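Local coordinates for tricorn protease (Thermoplasma acidophilum, PDB 1K32), which probably cleaves peptides as a serine protease of the protein-degradation pathway, in a six-chain assembly whose beta propellers are thought to gate substrate passage, at residues M202-I216 / I219-L233. Residues are numbered along the deposited sequence; the frame is centred on the assembly and turned at random.
Sequences MSTHVSSPVIVGHRI and ITDIDGFGQIYSTDL
Thr204 and Thr220 meet hydroxyl to hydroxyl, their side chains crossing at about a right angle: Thr204 OG1 donates to Thr220 OG1 at 2.5 Å. Thr220 OG1, held trans to its own backbone N (chi1 -167°), in turn donates to His205 O at 2.8 Å, coming from well above the carbonyl plane. The methyl CG2 of Thr204 rests on Ile222 CA, while one water joins His205 N to Asp221 OD2; the other carboxylate oxygen, OD1, binds Gly178 N. Next along, Ser207 and Ile219 form an antiparallel hydrogen-bonded pair, Ser207 OG lying 3.5 Å from Ile219 CB and bonding Glu172. Strands 207-212, 215-220 and 227-232 follow one another as an antiparallel meander, three of the four strands of one propeller blade; the two segments share the middle strand. At the far end Ile216 and Thr231 pair through two backbone bonds. Ile216 CG1 sets its flank against Leu233 CD2 at 3.6 Å, the side chains again nearly perpendicular, and Ala160 of the neighbouring blade's strand 156-160 also touches Leu233. The other methyl of Leu233, CD1, comes obliquely to the His214 ring, 4.1 Å from His214 CD2. The bent chain of Arg215 lays one guanidinium face over the Thr231-Asp232 peptide, with Thr231 C 3.7 Å above the plane. At the guanidinium edge Arg215 NH2 meets Ser230 OG in plane at 2.9 Å, though the placement of that hydroxyl is less certain, and Arg215 NH1 forms a salt bridge with Asp237. A methionine in place of Arg215 would probably leave Asp237 without its charged mate and the Thr231-Asp232 peptide without its flat cover.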
loop_
_atom_site.group_PDB
_atom_site.type_symbol
_atom_site.label_atom_id
_atom_site.label_comp_id
_atom_site.label_asym_id
_atom_site.label_seq_id
_atom_site.Cartn_x
_atom_site.Cartn_y
_atom_site.Cartn_z
ATOM N N MET A 202 -15.828 -34.487 -69.650
ATOM C CA MET A 202 -16.666 -35.654 -69.394
ATOM C C MET A 202 -17.543 -35.409 -68.175
ATOM O O MET A 202 -17.334 -34.450 -67.434
ATOM C CB MET A 202 -15.785 -36.883 -69.156
ATOM C CG MET A 202 -15.005 -37.318 -70.391
ATOM S SD MET A 202 -13.790 -38.619 -70.095
ATOM C CE MET A 202 -12.416 -37.704 -69.853
ATOM N N SER A 203 -18.524 -36.280 -67.964
ATOM C CA SER A 203 -19.411 -36.131 -66.828
ATOM C C SER A 203 -18.639 -36.261 -65.521
ATOM O O SER A 203 -19.001 -35.629 -64.529
ATOM C CB SER A 203 -20.538 -37.169 -66.879
ATOM O OG SER A 203 -20.032 -38.482 -66.738
ATOM N N THR A 204 -17.574 -37.065 -65.527
ATOM C CA THR A 204 -16.748 -37.274 -64.341
ATOM C C THR A 204 -15.429 -36.489 -64.379
ATOM O O THR A 204 -15.078 -35.879 -65.382
ATOM C CB THR A 204 -16.431 -38.785 -64.127
ATOM O OG1 THR A 204 -15.721 -39.298 -65.264
ATOM C CG2 THR A 204 -17.733 -39.584 -63.946
ATOM N N HIS A 205 -14.711 -36.530 -63.266
ATOM C CA HIS A 205 -13.444 -35.832 -63.075
ATOM C C HIS A 205 -12.241 -36.475 -63.771
ATOM O O HIS A 205 -11.987 -37.659 -63.616
ATOM C CB HIS A 205 -13.170 -35.745 -61.576
ATOM C CG HIS A 205 -11.825 -35.192 -61.233
ATOM N ND1 HIS A 205 -11.468 -33.886 -61.498
ATOM C CD2 HIS A 205 -10.775 -35.745 -60.585
ATOM C CE1 HIS A 205 -10.260 -33.658 -61.018
ATOM N NE2 HIS A 205 -9.817 -34.768 -60.459
ATOM N N VAL A 206 -11.491 -35.677 -64.519
ATOM C CA VAL A 206 -10.314 -36.181 -65.202
ATOM C C VAL A 206 -9.096 -35.708 -64.434
ATOM O O VAL A 206 -8.991 -34.528 -64.106
ATOM C CB VAL A 206 -10.251 -35.650 -66.647
ATOM C CG1 VAL A 206 -8.921 -36.014 -67.288
ATOM C CG2 VAL A 206 -11.411 -36.221 -67.447
ATOM N N SER A 207 -8.178 -36.626 -64.159
ATOM C CA SER A 207 -6.983 -36.296 -63.408
ATOM C C SER A 207 -5.703 -36.842 -64.039
ATOM O O SER A 207 -5.737 -37.755 -64.865
ATOM C CB SER A 207 -7.110 -36.852 -61.993
ATOM O OG SER A 207 -7.204 -38.261 -62.031
ATOM N N SER A 208 -4.580 -36.257 -63.649
ATOM C CA SER A 208 -3.261 -36.694 -64.113
ATOM C C SER A 208 -3.093 -36.971 -65.598
ATOM O O SER A 208 -2.744 -38.086 -65.999
ATOM C CB SER A 208 -2.838 -37.934 -63.332
ATOM O OG SER A 208 -2.854 -37.648 -61.949
ATOM N N PRO A 209 -3.322 -35.957 -66.438
ATOM C CA PRO A 209 -3.164 -36.185 -67.872
ATOM C C PRO A 209 -1.692 -36.286 -68.297
ATOM O O PRO A 209 -0.826 -35.620 -67.744
ATOM C CB PRO A 209 -3.870 -34.982 -68.483
ATOM C CG PRO A 209 -3.553 -33.879 -67.456
ATOM C CD PRO A 209 -3.831 -34.601 -66.160
ATOM N N VAL A 210 -1.421 -37.160 -69.259
ATOM C CA VAL A 210 -0.079 -37.334 -69.809
ATOM C C VAL A 210 -0.210 -37.587 -71.300
ATOM O O VAL A 210 -1.272 -37.995 -71.780
ATOM C CB VAL A 210 0.681 -38.535 -69.198
ATOM C CG1 VAL A 210 1.032 -38.248 -67.747
ATOM C CG2 VAL A 210 -0.156 -39.819 -69.354
ATOM N N ILE A 211 0.877 -37.351 -72.025
ATOM C CA ILE A 211 0.891 -37.550 -73.466
ATOM C C ILE A 211 1.930 -38.583 -73.893
ATOM O O ILE A 211 3.091 -38.532 -73.492
ATOM C CB ILE A 211 1.172 -36.226 -74.211
ATOM C CG1 ILE A 211 -0.057 -35.319 -74.114
ATOM C CG2 ILE A 211 1.522 -36.500 -75.681
ATOM C CD1 ILE A 211 0.149 -33.931 -74.687
ATOM N N VAL A 212 1.480 -39.542 -74.689
ATOM C CA VAL A 212 2.355 -40.579 -75.221
ATOM C C VAL A 212 2.001 -40.659 -76.695
ATOM O O VAL A 212 0.852 -40.929 -77.055
ATOM C CB VAL A 212 2.109 -41.937 -74.542
ATOM C CG1 VAL A 212 3.034 -42.991 -75.143
ATOM C CG2 VAL A 212 2.370 -41.817 -73.043
ATOM N N GLY A 213 2.986 -40.398 -77.547
ATOM C CA GLY A 213 2.729 -40.406 -78.974
ATOM C C GLY A 213 1.811 -39.230 -79.239
ATOM O O GLY A 213 2.176 -38.081 -78.971
ATOM N N HIS A 214 0.620 -39.498 -79.758
ATOM C CA HIS A 214 -0.327 -38.424 -80.008
ATOM C C HIS A 214 -1.653 -38.718 -79.326
ATOM O O HIS A 214 -2.733 -38.503 -79.889
ATOM C CB HIS A 214 -0.513 -38.204 -81.509
ATOM C CG HIS A 214 0.652 -37.527 -82.153
ATOM N ND1 HIS A 214 1.884 -38.128 -82.275
ATOM C CD2 HIS A 214 0.794 -36.274 -82.647
ATOM C CE1 HIS A 214 2.738 -37.275 -82.813
ATOM N NE2 HIS A 214 2.100 -36.142 -83.048
ATOM N N ARG A 215 -1.548 -39.224 -78.102
ATOM C CA ARG A 215 -2.714 -39.539 -77.289
ATOM C C ARG A 215 -2.535 -38.980 -75.892
ATOM O O ARG A 215 -1.437 -38.994 -75.339
ATOM C CB ARG A 215 -2.935 -41.048 -77.196
ATOM C CG ARG A 215 -3.357 -41.688 -78.500
ATOM C CD ARG A 215 -4.359 -42.803 -78.252
ATOM N NE ARG A 215 -5.483 -42.668 -79.170
ATOM C CZ ARG A 215 -6.758 -42.764 -78.822
ATOM N NH1 ARG A 215 -7.693 -42.617 -79.741
ATOM N NH2 ARG A 215 -7.105 -43.007 -77.567
ATOM N N ILE A 216 -3.619 -38.474 -75.328
ATOM C CA ILE A 216 -3.573 -37.934 -73.984
ATOM C C ILE A 216 -4.104 -39.024 -73.072
ATOM O O ILE A 216 -5.233 -39.477 -73.238
ATOM C CB ILE A 216 -4.482 -36.684 -73.824
ATOM C CG1 ILE A 216 -4.121 -35.624 -74.861
ATOM C CG2 ILE A 216 -4.331 -36.106 -72.413
ATOM C CD1 ILE A 216 -5.098 -34.457 -74.907
ATOM N N ILE A 219 -6.798 -40.262 -65.960
ATOM C CA ILE A 219 -7.586 -41.106 -65.087
ATOM C C ILE A 219 -8.973 -40.548 -64.799
ATOM O O ILE A 219 -9.142 -39.336 -64.610
ATOM C CB ILE A 219 -6.857 -41.315 -63.739
ATOM C CG1 ILE A 219 -5.544 -42.071 -63.966
ATOM C CG2 ILE A 219 -7.772 -42.057 -62.752
ATOM C CD1 ILE A 219 -4.655 -42.134 -62.742
ATOM N N THR A 220 -9.971 -41.436 -64.784
ATOM C CA THR A 220 -11.339 -41.039 -64.444
ATOM C C THR A 220 -12.156 -42.254 -64.039
ATOM O O THR A 220 -11.786 -43.383 -64.336
ATOM C CB THR A 220 -12.047 -40.286 -65.590
ATOM O OG1 THR A 220 -13.240 -39.679 -65.076
ATOM C CG2 THR A 220 -12.408 -41.219 -66.720
ATOM N N ASP A 221 -13.256 -42.034 -63.339
ATOM C CA ASP A 221 -14.072 -43.155 -62.896
ATOM C C ASP A 221 -15.468 -43.126 -63.509
ATOM O O ASP A 221 -16.452 -43.511 -62.873
ATOM C CB ASP A 221 -14.151 -43.175 -61.364
ATOM C CG ASP A 221 -14.737 -41.894 -60.787
ATOM O OD1 ASP A 221 -14.691 -41.721 -59.550
ATOM O OD2 ASP A 221 -15.249 -41.061 -61.561
ATOM N N ILE A 222 -15.542 -42.696 -64.764
ATOM C CA ILE A 222 -16.823 -42.605 -65.445
ATOM C C ILE A 222 -17.569 -43.935 -65.513
ATOM O O ILE A 222 -18.785 -43.952 -65.675
ATOM C CB ILE A 222 -16.656 -42.062 -66.868
ATOM C CG1 ILE A 222 -18.035 -41.782 -67.469
ATOM C CG2 ILE A 222 -15.864 -43.055 -67.706
ATOM C CD1 ILE A 222 -18.009 -40.958 -68.719
ATOM N N ASP A 223 -16.849 -45.043 -65.383
ATOM C CA ASP A 223 -17.478 -46.356 -65.433
ATOM C C ASP A 223 -17.677 -46.974 -64.046
ATOM O O ASP A 223 -18.002 -48.153 -63.920
ATOM C CB ASP A 223 -16.662 -47.284 -66.351
ATOM C CG ASP A 223 -16.761 -46.881 -67.833
ATOM O OD1 ASP A 223 -15.812 -47.132 -68.605
ATOM O OD2 ASP A 223 -17.803 -46.314 -68.229
ATOM N N GLY A 224 -17.483 -46.177 -63.001
ATOM C CA GLY A 224 -17.683 -46.678 -61.654
ATOM C C GLY A 224 -16.448 -46.892 -60.801
ATOM O O GLY A 224 -16.553 -47.059 -59.588
ATOM N N PHE A 225 -15.276 -46.882 -61.419
ATOM C CA PHE A 225 -14.032 -47.098 -60.691
ATOM C C PHE A 225 -12.915 -46.404 -61.463
ATOM O O PHE A 225 -13.002 -46.268 -62.681
ATOM C CB PHE A 225 -13.744 -48.599 -60.610
ATOM C CG PHE A 225 -12.829 -48.992 -59.486
ATOM C CD1 PHE A 225 -13.346 -49.311 -58.235
ATOM C CD2 PHE A 225 -11.458 -49.057 -59.680
ATOM C CE1 PHE A 225 -12.505 -49.698 -57.181
ATOM C CE2 PHE A 225 -10.602 -49.440 -58.639
ATOM C CZ PHE A 225 -11.126 -49.763 -57.385
ATOM N N GLY A 226 -11.872 -45.964 -60.759
ATOM C CA GLY A 226 -10.777 -45.297 -61.438
ATOM C C GLY A 226 -10.074 -46.212 -62.424
ATOM O O GLY A 226 -9.722 -47.339 -62.097
ATOM N N GLN A 227 -9.885 -45.733 -63.643
ATOM C CA GLN A 227 -9.197 -46.507 -64.670
ATOM C C GLN A 227 -8.407 -45.539 -65.539
ATOM O O GLN A 227 -8.625 -44.324 -65.491
ATOM C CB GLN A 227 -10.194 -47.249 -65.572
ATOM C CG GLN A 227 -11.287 -48.026 -64.834
ATOM C CD GLN A 227 -10.773 -49.265 -64.132
ATOM O OE1 GLN A 227 -11.510 -49.913 -63.388
ATOM N NE2 GLN A 227 -9.521 -49.613 -64.375
ATOM N N ILE A 228 -7.496 -46.082 -66.333
ATOM C CA ILE A 228 -6.716 -45.273 -67.247
ATOM C C ILE A 228 -7.445 -45.258 -68.587
ATOM O O ILE A 228 -7.827 -46.306 -69.102
ATOM C CB ILE A 228 -5.300 -45.859 -67.440
ATOM C CG1 ILE A 228 -4.593 -45.931 -66.085
ATOM C CG2 ILE A 228 -4.495 -44.997 -68.418
ATOM C CD1 ILE A 228 -3.187 -46.487 -66.168
ATOM N N TYR A 229 -7.664 -44.062 -69.123
ATOM C CA TYR A 229 -8.326 -43.868 -70.416
ATOM C C TYR A 229 -7.403 -43.013 -71.277
ATOM O O TYR A 229 -6.351 -42.560 -70.812
ATOM C CB TYR A 229 -9.648 -43.102 -70.262
ATOM C CG TYR A 229 -10.751 -43.835 -69.528
ATOM C CD1 TYR A 229 -10.719 -43.970 -68.144
ATOM C CD2 TYR A 229 -11.820 -44.407 -70.223
ATOM C CE1 TYR A 229 -11.708 -44.649 -67.467
ATOM C CE2 TYR A 229 -12.828 -45.097 -69.554
ATOM C CZ TYR A 229 -12.760 -45.214 -68.172
ATOM O OH TYR A 229 -13.715 -45.909 -67.479
ATOM N N SER A 230 -7.802 -42.787 -72.524
ATOM C CA SER A 230 -7.031 -41.928 -73.413
ATOM C C SER A 230 -7.906 -41.459 -74.573
ATOM O O SER A 230 -8.961 -42.048 -74.850
ATOM C CB SER A 230 -5.786 -42.654 -73.945
ATOM O OG SER A 230 -6.116 -43.599 -74.944
ATOM N N THR A 231 -7.479 -40.375 -75.216
ATOM C CA THR A 231 -8.180 -39.821 -76.371
ATOM C C THR A 231 -7.106 -39.302 -77.317
ATOM O O THR A 231 -5.934 -39.260 -76.955
ATOM C CB THR A 231 -9.090 -38.622 -75.995
ATOM O OG1 THR A 231 -8.285 -37.541 -75.495
ATOM C CG2 THR A 231 -10.127 -39.028 -74.942
ATOM N N ASP A 232 -7.489 -38.916 -78.531
ATOM C CA ASP A 232 -6.507 -38.343 -79.440
ATOM C C ASP A 232 -6.420 -36.875 -79.023
ATOM O O ASP A 232 -7.186 -36.442 -78.163
ATOM C CB ASP A 232 -6.946 -38.469 -80.904
ATOM C CG ASP A 232 -8.355 -37.951 -81.153
ATOM O OD1 ASP A 232 -8.725 -36.870 -80.644
ATOM O OD2 ASP A 232 -9.096 -38.633 -81.891
ATOM N N LEU A 233 -5.512 -36.112 -79.623
ATOM C CA LEU A 233 -5.351 -34.706 -79.263
ATOM C C LEU A 233 -6.571 -33.835 -79.552
ATOM O O LEU A 233 -6.558 -32.629 -79.313
ATOM C CB LEU A 233 -4.116 -34.130 -79.950
ATOM C CG LEU A 233 -2.804 -34.757 -79.483
ATOM C CD1 LEU A 233 -1.628 -34.053 -80.156
ATOM C CD2 LEU A 233 -2.693 -34.645 -77.974
HETATM O O HOH W 1 -15.000 -38.415 -60.635
#